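Local coordinates for interferon gamma receptor 1 (Gallus gallus, PDB 4EQ3), which probably binds the cytokine interferon gamma as a membrane receptor, of which this is the extracellular part with two fibronectin type III domains, at residues Lys22-Val27 and Gly107-Pro112; Glu122-Val127 and Glu174-Ile179; Arg142-Glu147 and Gly194-Asp199; Tyr150-Arg155 and Tyr188-Lys193. One frame throughout, in Å; residues are numbered along the deposited sequence.

Interaction 1 of 4, residues Lys22-Val27 and Gly107-Pro112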
loop_
_atom_site.group_PDB
_atom_site.type_symbol
_atom_site.label_atom_id
_atom_site.label_comp_id
_atom_site.label_asym_id
_atom_site.label_seq_id
_atom_site.Cartn_x
_atom_site.Cartn_y
_atom_site.Cartn_z
ATOM N N LYS A 22 0.587 -2.443 -2.826
ATOM C CA LYS A 22 -0.272 -2.227 -1.675
ATOM C C LYS A 22 0.484 -1.917 -0.406
ATOM O O LYS A 22 1.355 -2.663 -0.055
ATOM C CB LYS A 22 -1.194 -3.425 -1.470
ATOM C CG LYS A 22 -2.205 -3.358 -0.350
ATOM C CD LYS A 22 -3.532 -3.608 -0.858
ATOM C CE LYS A 22 -4.203 -4.838 -0.275
ATOM N NZ LYS A 22 -5.102 -5.513 -1.231
ATOM N N ASN A 23 0.117 -0.820 0.257
ATOM C CA ASN A 23 0.766 -0.423 1.499
ATOM C C ASN A 23 2.254 -0.208 1.288
ATOM O O ASN A 23 3.062 -0.451 2.184
ATOM C CB ASN A 23 0.529 -1.464 2.582
ATOM C CG ASN A 23 -0.915 -1.523 3.023
ATOM O OD1 ASN A 23 -1.377 -2.540 3.555
ATOM N ND2 ASN A 23 -1.639 -0.437 2.805
ATOM N N PHE A 24 2.602 0.249 0.087
ATOM C CA PHE A 24 3.977 0.605 -0.246
ATOM C C PHE A 24 4.877 -0.600 -0.453
ATOM O O PHE A 24 6.088 -0.458 -0.599
ATOM C CB PHE A 24 4.550 1.561 0.799
ATOM C CG PHE A 24 3.805 2.861 0.878
ATOM C CD1 PHE A 24 4.015 3.848 -0.074
ATOM C CD2 PHE A 24 2.880 3.089 1.883
ATOM C CE1 PHE A 24 3.322 5.054 -0.008
ATOM C CE2 PHE A 24 2.182 4.283 1.950
ATOM C CZ PHE A 24 2.405 5.268 1.008
ATOM N N ARG A 25 4.277 -1.787 -0.460
ATOM C CA ARG A 25 4.962 -2.977 -0.944
ATOM C C ARG A 25 4.590 -3.151 -2.411
ATOM O O ARG A 25 3.433 -3.411 -2.747
ATOM C CB ARG A 25 4.571 -4.218 -0.131
ATOM C CG ARG A 25 5.334 -5.491 -0.506
ATOM C CD ARG A 25 6.810 -5.477 -0.048
ATOM N NE ARG A 25 6.971 -5.622 1.399
ATOM C CZ ARG A 25 8.118 -5.942 2.003
ATOM N NH1 ARG A 25 8.171 -6.052 3.324
ATOM N NH2 ARG A 25 9.216 -6.162 1.291
ATOM N N THR A 26 5.569 -2.988 -3.289
ATOM C CA THR A 26 5.309 -3.117 -4.710
ATOM C C THR A 26 5.998 -4.336 -5.284
ATOM O O THR A 26 7.215 -4.496 -5.153
ATOM C CB THR A 26 5.772 -1.872 -5.483
ATOM O OG1 THR A 26 5.155 -0.715 -4.920
ATOM C CG2 THR A 26 5.392 -1.988 -6.945
ATOM N N VAL A 27 5.222 -5.180 -5.946
ATOM C CA VAL A 27 5.777 -6.390 -6.527
ATOM C C VAL A 27 5.338 -6.587 -7.968
ATOM O O VAL A 27 4.176 -6.365 -8.323
ATOM C CB VAL A 27 5.435 -7.644 -5.690
ATOM C CG1 VAL A 27 6.298 -8.809 -6.134
ATOM C CG2 VAL A 27 5.658 -7.372 -4.219
ATOM N N GLY A 107 -0.953 2.669 -6.651
ATOM C CA GLY A 107 -0.701 2.059 -5.360
ATOM C C GLY A 107 -1.948 2.024 -4.493
ATOM O O GLY A 107 -2.629 3.034 -4.355
ATOM N N LYS A 108 -2.253 0.873 -3.898
ATOM C CA LYS A 108 -3.443 0.778 -3.064
ATOM C C LYS A 108 -3.056 0.922 -1.609
ATOM O O LYS A 108 -1.969 0.509 -1.209
ATOM C CB LYS A 108 -4.165 -0.558 -3.267
ATOM C CG LYS A 108 -4.927 -0.696 -4.580
ATOM C CD LYS A 108 -5.929 -1.846 -4.509
ATOM C CE LYS A 108 -6.112 -2.507 -5.872
ATOM N NZ LYS A 108 -7.079 -3.651 -5.820
ATOM N N ILE A 109 -3.950 1.496 -0.817
ATOM C CA ILE A 109 -3.780 1.515 0.626
ATOM C C ILE A 109 -4.879 0.665 1.271
ATOM O O ILE A 109 -6.070 0.996 1.195
ATOM C CB ILE A 109 -3.795 2.952 1.175
ATOM C CG1 ILE A 109 -2.623 3.752 0.596
ATOM C CG2 ILE A 109 -3.736 2.955 2.703
ATOM C CD1 ILE A 109 -1.269 3.232 1.008
ATOM N N GLY A 110 -4.473 -0.448 1.871
ATOM C CA GLY A 110 -5.405 -1.361 2.512
ATOM C C GLY A 110 -6.014 -0.828 3.800
ATOM O O GLY A 110 -5.633 0.232 4.297
ATOM N N PRO A 111 -6.968 -1.572 4.371
ATOM C CA PRO A 111 -7.595 -1.064 5.591
ATOM C C PRO A 111 -6.575 -0.914 6.718
ATOM O O PRO A 111 -5.623 -1.695 6.814
ATOM C CB PRO A 111 -8.637 -2.132 5.929
ATOM C CG PRO A 111 -8.221 -3.359 5.182
ATOM C CD PRO A 111 -7.508 -2.876 3.949
ATOM N N PRO A 112 -6.753 0.109 7.561
ATOM C CA PRO A 112 -5.864 0.262 8.711
ATOM C C PRO A 112 -6.259 -0.696 9.833
ATOM O O PRO A 112 -7.385 -1.189 9.862
ATOM C CB PRO A 112 -6.130 1.694 9.159
ATOM C CG PRO A 112 -7.529 1.956 8.743
ATOM C CD PRO A 112 -7.713 1.222 7.448
HETATM O O HOH W 1 1.091 0.888 -2.276
#
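Lys-22 lies against Lys-108, the aliphatic parts of the two side chains meeting where CD of Lys-22 comes 3.9 Å from CB of Lys-108. CG of Lys-22 is anti to its own backbone N (chi1 -177°) and beside the carbonyl carbon, which sets it 4.0 Å from Lys-108 O. Farther out the chain of Lys-22 is bent, and the ammonium NZ atoms of Lys-22 and Lys-108 stay 5.3 Å apart, a spacing of like charges that is probably eased by solvent, since both residues are exposed. The backbones form a single bridge here. Lys-108 O is its hub: it accepts Asn-23 N at 2.9 Å in a nearly straight bond (N-H...O 164°), receives a proton from a water that in turn accepts Phe-24 N, and is approached by the CA-H of Lys-22. Residues 22-25 form a type I' turn, the tight reversal of the hairpin between strands 17-22 and 25-31 of the first fibronectin type III domain, and 107-112 is the connection that leads into the second. From the turn, the buried side chain of Asn-23 extends to the backbone of that connection, its CG lying 3.9 Å from Gly-110 N. Nearby, CD1 of Ile-109 touches CE2 of Phe-24 obliquely at 3.7 Å, and the Phe-24 ring also meets Phe-132 and Phe-196 edge-to-face.

Interaction 2 of 4, residues Glu122-Val127 and Glu174-Ile179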
loop_
_atom_site.group_PDB
_atom_site.type_symbol
_atom_site.label_atom_id
_atom_site.label_comp_id
_atom_site.label_asym_id
_atom_site.label_seq_id
_atom_site.Cartn_x
_atom_site.Cartn_y
_atom_site.Cartn_z
ATOM N N GLU A 122 -16.279 8.141 27.095
ATOM C CA GLU A 122 -15.454 8.618 25.988
ATOM C C GLU A 122 -14.853 7.445 25.211
ATOM O O GLU A 122 -14.181 6.583 25.787
ATOM C CB GLU A 122 -14.340 9.542 26.499
ATOM C CG GLU A 122 -12.973 8.864 26.592
ATOM C CD GLU A 122 -11.910 9.726 27.260
ATOM O OE1 GLU A 122 -12.143 10.193 28.403
ATOM O OE2 GLU A 122 -10.834 9.917 26.646
ATOM N N ILE A 123 -15.102 7.412 23.905
ATOM C CA ILE A 123 -14.558 6.363 23.051
ATOM C C ILE A 123 -13.155 6.720 22.586
ATOM O O ILE A 123 -12.873 7.867 22.229
ATOM C CB ILE A 123 -15.417 6.122 21.801
ATOM C CG1 ILE A 123 -16.881 5.916 22.175
ATOM C CG2 ILE A 123 -14.904 4.911 21.049
ATOM C CD1 ILE A 123 -17.137 4.600 22.824
ATOM N N ILE A 124 -12.286 5.721 22.582
ATOM C CA ILE A 124 -10.888 5.902 22.237
ATOM C C ILE A 124 -10.538 5.069 21.014
ATOM O O ILE A 124 -10.653 3.838 21.024
ATOM C CB ILE A 124 -9.983 5.483 23.407
ATOM C CG1 ILE A 124 -10.233 6.384 24.621
ATOM C CG2 ILE A 124 -8.517 5.523 22.996
ATOM C CD1 ILE A 124 -9.549 5.892 25.897
ATOM N N VAL A 125 -10.109 5.751 19.956
ATOM C CA VAL A 125 -9.761 5.091 18.702
ATOM C C VAL A 125 -8.266 5.109 18.447
ATOM O O VAL A 125 -7.661 6.173 18.367
ATOM C CB VAL A 125 -10.449 5.763 17.521
ATOM C CG1 VAL A 125 -10.051 5.080 16.217
ATOM C CG2 VAL A 125 -11.943 5.742 17.721
ATOM N N ASP A 126 -7.662 3.930 18.340
ATOM C CA ASP A 126 -6.275 3.842 17.934
ATOM C C ASP A 126 -6.253 3.278 16.527
ATOM O O ASP A 126 -6.865 2.246 16.248
ATOM C CB ASP A 126 -5.466 2.957 18.881
ATOM C CG ASP A 126 -5.241 3.607 20.245
ATOM O OD1 ASP A 126 -4.441 4.574 20.336
ATOM O OD2 ASP A 126 -5.872 3.148 21.228
ATOM N N VAL A 127 -5.556 3.961 15.631
ATOM C CA VAL A 127 -5.535 3.535 14.246
ATOM C C VAL A 127 -4.135 3.688 13.669
ATOM O O VAL A 127 -3.456 4.677 13.938
ATOM C CB VAL A 127 -6.556 4.332 13.427
ATOM C CG1 VAL A 127 -6.251 5.829 13.523
ATOM C CG2 VAL A 127 -6.582 3.856 11.972
ATOM N N GLU A 174 1.199 6.521 14.188
ATOM C CA GLU A 174 0.181 5.910 15.033
ATOM C C GLU A 174 -0.742 6.976 15.616
ATOM O O GLU A 174 -0.332 7.773 16.467
ATOM C CB GLU A 174 0.832 5.081 16.140
ATOM C CG GLU A 174 1.692 3.941 15.603
ATOM C CD GLU A 174 2.474 3.214 16.699
ATOM O OE1 GLU A 174 3.149 3.897 17.507
ATOM O OE2 GLU A 174 2.419 1.961 16.743
ATOM N N CYS A 175 -1.985 6.984 15.143
ATOM C CA CYS A 175 -2.948 8.010 15.524
ATOM C C CYS A 175 -3.884 7.525 16.615
ATOM O O CYS A 175 -4.279 6.366 16.649
ATOM C CB CYS A 175 -3.792 8.425 14.323
ATOM S SG CYS A 175 -2.826 8.914 12.892
ATOM N N ASN A 176 -4.262 8.449 17.482
ATOM C CA ASN A 176 -5.198 8.168 18.553
ATOM C C ASN A 176 -6.226 9.287 18.631
ATOM O O ASN A 176 -5.899 10.455 18.426
ATOM C CB ASN A 176 -4.440 8.011 19.869
ATOM C CG ASN A 176 -5.342 8.103 21.072
ATOM O OD1 ASN A 176 -5.878 9.171 21.381
ATOM N ND2 ASN A 176 -5.509 6.982 21.775
ATOM N N LEU A 177 -7.470 8.932 18.921
ATOM C CA LEU A 177 -8.537 9.920 18.982
ATOM C C LEU A 177 -9.495 9.589 20.117
ATOM O O LEU A 177 -9.865 8.427 20.304
ATOM C CB LEU A 177 -9.295 9.931 17.656
ATOM C CG LEU A 177 -10.347 11.004 17.404
ATOM C CD1 LEU A 177 -9.705 12.384 17.394
ATOM C CD2 LEU A 177 -11.063 10.725 16.086
ATOM N N SER A 178 -9.883 10.608 20.882
ATOM C CA SER A 178 -10.925 10.455 21.895
ATOM C C SER A 178 -12.200 11.113 21.409
ATOM O O SER A 178 -12.163 12.175 20.793
ATOM C CB SER A 178 -10.500 11.054 23.236
ATOM O OG SER A 178 -9.764 10.115 24.004
ATOM N N ILE A 179 -13.333 10.479 21.676
ATOM C CA ILE A 179 -14.597 10.983 21.168
ATOM C C ILE A 179 -15.689 10.875 22.219
ATOM O O ILE A 179 -15.871 9.821 22.828
ATOM C CB ILE A 179 -15.026 10.243 19.882
ATOM C CG1 ILE A 179 -13.989 10.458 18.776
ATOM C CG2 ILE A 179 -16.386 10.725 19.414
ATOM C CD1 ILE A 179 -14.341 9.787 17.458
HETATM O O HOH W 2 -2.217 5.130 19.132
#
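Asp-126 and Asn-176 stand side by side on one face of an antiparallel strand pair, pointing the same way, with carboxylate and amide planes 57° apart. Asn-176 ND2 gives a proton to Asp-126 OD1 at 3.0 Å; the acceptor lies close to the amide plane but is met from above the plane of the carboxylate. CG of Asn-176 is anti to its backbone N (chi1 164°), beside the carbonyl carbon, and the amide nitrogen beyond it also rests 3.6 Å from CG2 of Ile-124. A water lies close to the same OD1. Farther along this face, Ser-178 OG donates to Glu-122 OE2 at 2.9 Å, arriving on the anti side of the carboxylate, while Glu-122 OE1 is taken by His-119. CG1 of Ile-124 sits 3.8 Å from Ser-178 OG, so an apolar branch lies between the two polar pairs. The other face carries Ile-123, Val-125, Val-127, Cys-175, Leu-177 and Ile-179. CG1 of Val-127, in the crowded position between its N and carbonyl carbon, touches CB of Cys-175 at 3.7 Å, and the sulfur of that cysteine is bonded to Cys-170. Phe-154, Phe-165 and Tyr-150 of the facing sheet pack on this side, as expected for the B and E strands of a fibronectin type III sandwich. Six backbone bonds, such as Val-125 N to Leu-177 O at 2.7 Å, join the strands. The chemistry implies a two-sided pair: polar side-chain bonds add to the backbone ladder on the Ile-124 face, and mainly apolar side chains, with Cys-175, turn to the facing sheet on the other.

Interaction 3 of 4, residues Arg142-Glu147 and Gly194-Asp199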
loop_
_atom_site.group_PDB
_atom_site.type_symbol
_atom_site.label_atom_id
_atom_site.label_comp_id
_atom_site.label_asym_id
_atom_site.label_seq_id
_atom_site.Cartn_x
_atom_site.Cartn_y
_atom_site.Cartn_z
ATOM N N ARG A 142 9.609 9.934 4.685
ATOM C CA ARG A 142 9.294 10.965 5.674
ATOM C C ARG A 142 8.354 12.016 5.084
ATOM O O ARG A 142 7.359 12.408 5.703
ATOM C CB ARG A 142 10.577 11.626 6.176
ATOM C CG ARG A 142 10.390 12.518 7.390
ATOM C CD ARG A 142 11.743 12.828 8.040
ATOM N NE ARG A 142 12.416 11.603 8.471
ATOM C CZ ARG A 142 13.729 11.482 8.653
ATOM N NH1 ARG A 142 14.533 12.520 8.441
ATOM N NH2 ARG A 142 14.239 10.317 9.045
ATOM N N GLU A 143 8.677 12.455 3.875
ATOM C CA GLU A 143 7.901 13.473 3.188
ATOM C C GLU A 143 6.463 13.004 2.986
ATOM O O GLU A 143 5.508 13.779 3.119
ATOM C CB GLU A 143 8.562 13.768 1.842
ATOM C CG GLU A 143 7.744 14.599 0.911
ATOM C CD GLU A 143 8.552 15.092 -0.277
ATOM O OE1 GLU A 143 9.492 14.392 -0.721
ATOM O OE2 GLU A 143 8.241 16.192 -0.768
ATOM N N ILE A 144 6.316 11.721 2.672
ATOM C CA ILE A 144 5.009 11.135 2.411
ATOM C C ILE A 144 4.201 10.991 3.703
ATOM O O ILE A 144 3.018 11.338 3.740
ATOM C CB ILE A 144 5.150 9.761 1.711
ATOM C CG1 ILE A 144 6.030 9.885 0.455
ATOM C CG2 ILE A 144 3.785 9.140 1.417
ATOM C CD1 ILE A 144 5.750 11.110 -0.404
ATOM N N TYR A 145 4.844 10.477 4.753
ATOM C CA TYR A 145 4.190 10.297 6.053
ATOM C C TYR A 145 3.755 11.625 6.651
ATOM O O TYR A 145 2.744 11.704 7.340
ATOM C CB TYR A 145 5.107 9.573 7.048
ATOM C CG TYR A 145 5.328 8.113 6.729
ATOM C CD1 TYR A 145 4.303 7.335 6.202
ATOM C CD2 TYR A 145 6.555 7.509 6.968
ATOM C CE1 TYR A 145 4.499 5.993 5.913
ATOM C CE2 TYR A 145 6.761 6.163 6.688
ATOM C CZ TYR A 145 5.732 5.415 6.157
ATOM O OH TYR A 145 5.936 4.091 5.866
ATOM N N SER A 146 4.516 12.679 6.379
ATOM C CA SER A 146 4.125 14.001 6.853
ATOM C C SER A 146 2.741 14.400 6.309
ATOM O O SER A 146 2.128 15.368 6.785
ATOM C CB SER A 146 5.184 15.051 6.486
ATOM O OG SER A 146 5.040 15.474 5.147
ATOM N N GLU A 147 2.247 13.650 5.322
ATOM C CA GLU A 147 0.943 13.935 4.713
ATOM C C GLU A 147 -0.088 12.831 4.985
ATOM O O GLU A 147 -1.140 12.771 4.348
ATOM C CB GLU A 147 1.089 14.133 3.205
ATOM C CG GLU A 147 2.008 15.293 2.798
ATOM C CD GLU A 147 1.398 16.661 3.070
ATOM O OE1 GLU A 147 0.177 16.739 3.317
ATOM O OE2 GLU A 147 2.148 17.659 3.033
ATOM N N GLY A 194 -7.197 5.369 5.571
ATOM C CA GLY A 194 -6.011 6.197 5.436
ATOM C C GLY A 194 -6.140 7.196 4.293
ATOM O O GLY A 194 -6.793 6.916 3.284
ATOM N N HIS A 195 -5.523 8.367 4.465
ATOM C CA HIS A 195 -5.472 9.408 3.438
ATOM C C HIS A 195 -4.031 9.892 3.309
ATOM O O HIS A 195 -3.342 10.053 4.313
ATOM C CB HIS A 195 -6.343 10.613 3.827
ATOM C CG HIS A 195 -7.816 10.407 3.627
ATOM N ND1 HIS A 195 -8.605 9.725 4.533
ATOM C CD2 HIS A 195 -8.649 10.823 2.645
ATOM C CE1 HIS A 195 -9.856 9.716 4.105
ATOM N NE2 HIS A 195 -9.909 10.370 2.959
ATOM N N PHE A 196 -3.573 10.117 2.083
ATOM C CA PHE A 196 -2.310 10.813 1.859
ATOM C C PHE A 196 -2.586 12.045 0.980
ATOM O O PHE A 196 -3.228 11.938 -0.065
ATOM C CB PHE A 196 -1.270 9.899 1.195
ATOM C CG PHE A 196 -0.661 8.858 2.128
ATOM C CD1 PHE A 196 -1.154 7.563 2.161
ATOM C CD2 PHE A 196 0.419 9.176 2.937
ATOM C CE1 PHE A 196 -0.596 6.602 3.007
ATOM C CE2 PHE A 196 0.992 8.217 3.788
ATOM C CZ PHE A 196 0.477 6.929 3.822
ATOM N N PHE A 197 -2.111 13.208 1.416
ATOM C CA PHE A 197 -2.354 14.461 0.694
ATOM C C PHE A 197 -3.844 14.727 0.549
ATOM O O PHE A 197 -4.333 14.956 -0.562
ATOM C CB PHE A 197 -1.736 14.416 -0.700
ATOM C CG PHE A 197 -0.269 14.126 -0.705
ATOM C CD1 PHE A 197 0.652 15.144 -0.526
ATOM C CD2 PHE A 197 0.200 12.840 -0.903
ATOM C CE1 PHE A 197 2.007 14.875 -0.527
ATOM C CE2 PHE A 197 1.560 12.578 -0.917
ATOM C CZ PHE A 197 2.457 13.596 -0.728
ATOM N N ASP A 198 -4.557 14.704 1.672
ATOM C CA ASP A 198 -6.012 14.818 1.679
ATOM C C ASP A 198 -6.655 13.693 0.882
ATOM O O ASP A 198 -6.933 12.617 1.429
ATOM C CB ASP A 198 -6.476 16.182 1.160
ATOM C CG ASP A 198 -5.962 17.331 2.007
ATOM O OD1 ASP A 198 -5.901 17.166 3.246
ATOM O OD2 ASP A 198 -5.613 18.395 1.435
ATOM N N ASP A 199 -6.893 13.922 -0.405
ATOM C CA ASP A 199 -7.616 12.929 -1.199
ATOM C C ASP A 199 -6.898 12.399 -2.451
ATOM O O ASP A 199 -7.506 11.703 -3.263
ATOM C CB ASP A 199 -9.014 13.448 -1.551
ATOM C CG ASP A 199 -9.948 13.468 -0.345
ATOM O OD1 ASP A 199 -10.971 14.188 -0.396
ATOM O OD2 ASP A 199 -9.659 12.762 0.653
HETATM O O HOH W 3 -3.963 13.316 4.316
#
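Glu-147 lays its aliphatic part over one face of the Phe-197 ring: CB stands 3.9 Å from the ring centroid, close to the normal (13° off it), in a CH-pi contact, and CG of Glu-147, anti to the carbonyl carbon (chi1 -60°), comes to 3.4 Å from CE1 of Phe-197. The two side chains cross at about a right angle, yet the carboxylate plane is turned almost parallel to the ring, 13° away. At the edge of the same ring, CD1 of Ile-144 approaches CZ at 4.1 Å. Phe-197 also meets Phe-77 of the first domain edge-to-face. The contact ties the short helix 142-145, in the connection between strands 122-128 and 148-156, to the end of strand 186-196, where the second fibronectin type III domain faces the first. Here the backbones meet as well: Phe-197 N donates to Glu-147 O at 3.1 Å, and that oxygen takes a second proton from a water that accepts Asp-198 N. Phe-196 CA-H points at it too. The buried Phe-196 ring meets Ile-144 at its edge, with Ile-144 O in the ring plane 3.5 Å from CD2 of Phe-196 and Ile-144 CG2 3.7 Å from the same carbon. Tyr-145 runs beside Phe-196, pointing the same way; CD1 of Tyr-145 is 4.2 Å from CE2 of Phe-196, and the tyrosine hydroxyl is hydrogen-bonded to Pro-133 O.

Interaction 4 of 4, residues Tyr150-Arg155 and Tyr188-Lys193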
loop_
_atom_site.group_PDB
_atom_site.type_symbol
_atom_site.label_atom_id
_atom_site.label_comp_id
_atom_site.label_asym_id
_atom_site.label_seq_id
_atom_site.Cartn_x
_atom_site.Cartn_y
_atom_site.Cartn_z
ATOM N N TYR A 150 -5.953 10.014 8.804
ATOM C CA TYR A 150 -6.985 8.997 8.800
ATOM C C TYR A 150 -8.315 9.686 8.986
ATOM O O TYR A 150 -8.423 10.636 9.766
ATOM C CB TYR A 150 -6.752 7.966 9.916
ATOM C CG TYR A 150 -5.569 7.062 9.664
ATOM C CD1 TYR A 150 -4.314 7.368 10.174
ATOM C CD2 TYR A 150 -5.704 5.902 8.910
ATOM C CE1 TYR A 150 -3.223 6.546 9.941
ATOM C CE2 TYR A 150 -4.618 5.072 8.672
ATOM C CZ TYR A 150 -3.383 5.404 9.187
ATOM O OH TYR A 150 -2.301 4.591 8.950
ATOM N N SER A 151 -9.318 9.229 8.247
ATOM C CA SER A 151 -10.678 9.685 8.459
ATOM C C SER A 151 -11.386 8.581 9.216
ATOM O O SER A 151 -11.209 7.403 8.912
ATOM C CB SER A 151 -11.386 9.944 7.131
ATOM O OG SER A 151 -11.357 8.776 6.334
ATOM N N VAL A 152 -12.180 8.967 10.205
ATOM C CA VAL A 152 -12.861 8.012 11.061
ATOM C C VAL A 152 -14.349 8.292 11.063
ATOM O O VAL A 152 -14.774 9.424 11.283
ATOM C CB VAL A 152 -12.330 8.104 12.494
ATOM C CG1 VAL A 152 -13.012 7.082 13.380
ATOM C CG2 VAL A 152 -10.834 7.902 12.499
ATOM N N ILE A 153 -15.138 7.254 10.804
ATOM C CA ILE A 153 -16.589 7.379 10.772
ATOM C C ILE A 153 -17.245 6.736 11.996
ATOM O O ILE A 153 -17.118 5.536 12.235
ATOM C CB ILE A 153 -17.181 6.782 9.487
ATOM C CG1 ILE A 153 -16.652 7.532 8.265
ATOM C CG2 ILE A 153 -18.691 6.852 9.523
ATOM C CD1 ILE A 153 -17.224 7.051 6.945
ATOM N N PHE A 154 -17.953 7.559 12.758
ATOM C CA PHE A 154 -18.579 7.132 14.001
ATOM C C PHE A 154 -20.055 6.877 13.777
ATOM O O PHE A 154 -20.794 7.799 13.462
ATOM C CB PHE A 154 -18.424 8.233 15.047
ATOM C CG PHE A 154 -17.829 7.763 16.335
ATOM C CD1 PHE A 154 -18.595 7.706 17.487
ATOM C CD2 PHE A 154 -16.499 7.381 16.394
ATOM C CE1 PHE A 154 -18.041 7.274 18.682
ATOM C CE2 PHE A 154 -15.936 6.950 17.580
ATOM C CZ PHE A 154 -16.709 6.894 18.728
ATOM N N ARG A 155 -20.491 5.634 13.944
ATOM C CA ARG A 155 -21.904 5.302 13.778
ATOM C C ARG A 155 -22.564 4.789 15.047
ATOM O O ARG A 155 -22.049 3.904 15.725
ATOM C CB ARG A 155 -22.097 4.270 12.667
ATOM C CG ARG A 155 -22.292 4.873 11.297
ATOM C CD ARG A 155 -21.358 4.235 10.285
ATOM N NE ARG A 155 -22.026 3.242 9.448
ATOM C CZ ARG A 155 -22.467 3.479 8.215
ATOM N NH1 ARG A 155 -22.316 4.683 7.669
ATOM N NH2 ARG A 155 -23.058 2.508 7.526
ATOM N N TYR A 188 -21.966 1.914 19.680
ATOM C CA TYR A 188 -21.263 2.690 18.659
ATOM C C TYR A 188 -20.330 1.833 17.829
ATOM O O TYR A 188 -19.615 0.985 18.358
ATOM C CB TYR A 188 -20.485 3.838 19.291
ATOM C CG TYR A 188 -21.398 4.869 19.872
ATOM C CD1 TYR A 188 -21.949 4.697 21.132
ATOM C CD2 TYR A 188 -21.746 6.000 19.147
ATOM C CE1 TYR A 188 -22.797 5.629 21.663
ATOM C CE2 TYR A 188 -22.593 6.941 19.672
ATOM C CZ TYR A 188 -23.116 6.744 20.930
ATOM O OH TYR A 188 -23.965 7.672 21.458
ATOM N N CYS A 189 -20.342 2.069 16.523
ATOM C CA CYS A 189 -19.491 1.329 15.605
ATOM C C CYS A 189 -18.662 2.286 14.777
ATOM O O CYS A 189 -19.165 3.283 14.264
ATOM C CB CYS A 189 -20.328 0.435 14.699
ATOM S SG CYS A 189 -21.377 -0.708 15.608
ATOM N N VAL A 190 -17.381 1.971 14.653
ATOM C CA VAL A 190 -16.442 2.891 14.043
ATOM C C VAL A 190 -15.579 2.184 13.012
ATOM O O VAL A 190 -15.220 1.001 13.179
ATOM C CB VAL A 190 -15.542 3.547 15.110
ATOM C CG1 VAL A 190 -14.390 2.625 15.475
ATOM C CG2 VAL A 190 -15.021 4.872 14.613
ATOM N N SER A 191 -15.265 2.919 11.946
ATOM C CA SER A 191 -14.369 2.454 10.896
ATOM C C SER A 191 -13.446 3.591 10.482
ATOM O O SER A 191 -13.699 4.755 10.801
ATOM C CB SER A 191 -15.164 1.984 9.682
ATOM O OG SER A 191 -15.840 3.079 9.093
ATOM N N ALA A 192 -12.374 3.264 9.773
ATOM C CA ALA A 192 -11.418 4.296 9.381
ATOM C C ALA A 192 -10.792 4.024 8.017
ATOM O O ALA A 192 -10.764 2.876 7.565
ATOM C CB ALA A 192 -10.327 4.438 10.445
ATOM N N LYS A 193 -10.294 5.061 7.371
ATOM C CA LYS A 193 -9.539 4.967 6.128
ATOM C C LYS A 193 -8.268 5.814 6.180
ATOM O O LYS A 193 -8.272 6.846 6.721
ATOM C CB LYS A 193 -10.344 5.507 4.959
ATOM C CG LYS A 193 -11.432 4.736 4.452
ATOM C CD LYS A 193 -11.815 5.296 3.123
ATOM C CE LYS A 193 -12.986 6.105 3.171
ATOM N NZ LYS A 193 -13.675 6.108 1.924
#
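Phe-154 and Tyr-188 bring their rings together at a slant, with planes 42° apart and centroids 6.0 Å from each other, the nearest atoms being CE1 of Phe-154 and CD2 of Tyr-188. Val-190 CG2 also reaches the Phe-154 ring obliquely, 3.4 Å from CD2. At the other end of the strand pair the Tyr-150 ring has Lys-193 O beside it, again at a slant, 3.5 Å from CD2 of Tyr-150, whose hydroxyl is hydrogen-bonded to His-129. Val-152, Phe-154, Val-190 and Ala-192 share the inner face, on which Ile-123 and Val-127 of the opposite sheet pack. CG2 of Val-190 is the tight point: it lies anti to the backbone N, with CG1 between the N and the carbonyl carbon (chi1 82°), and presses to 3.2 Å from Val-152 CG1, shorter than usual van der Waals contact. On the outer face are Ser-151, Ile-153, Arg-155, Cys-189, Ser-191 and Lys-193. There Ser-151 OG rests 3.7 Å from CB of Lys-193, and Cys-189 is disulfide-bonded to Cys-210. Six backbone bonds run across; the longest is Ser-191 N to Ile-153 O at 3.2 Å, the shortest Cys-189 N to Arg-155 O at 2.6 Å. These are the central C and F strands of the four-stranded sheet of the second fibronectin type III domain. The chemistry implies that cohesion comes from the backbone ladder and, on the inner face, from close apolar and aromatic contacts, whereas the outer face mixes polar and aliphatic groups and its disulfide ties strand 186-196 to strand 201-213.

In the fold
Interactions 2 and 4 belong to the two facing sheets of one sandwich: each is a regular antiparallel strand pair with six backbone bonds, and they meet in the core of the second domain, where Ile-179 CD1 reaches 3.3 Å from Phe-154 CE2 and Cys-175 packs on Tyr-150. Interactions 3 and 4 both use strand 186-196, one at its end and one along its middle. Interactions 1 and 3 are irregular, each with one direct backbone hydrogen bond and a bridging water, and join through Phe-24, Ile-109, Ile-144 and Phe-196 in an aromatic and aliphatic cluster near the domain junction. Interaction 1 is mostly buried at the chain's centre; the other three are partly exposed.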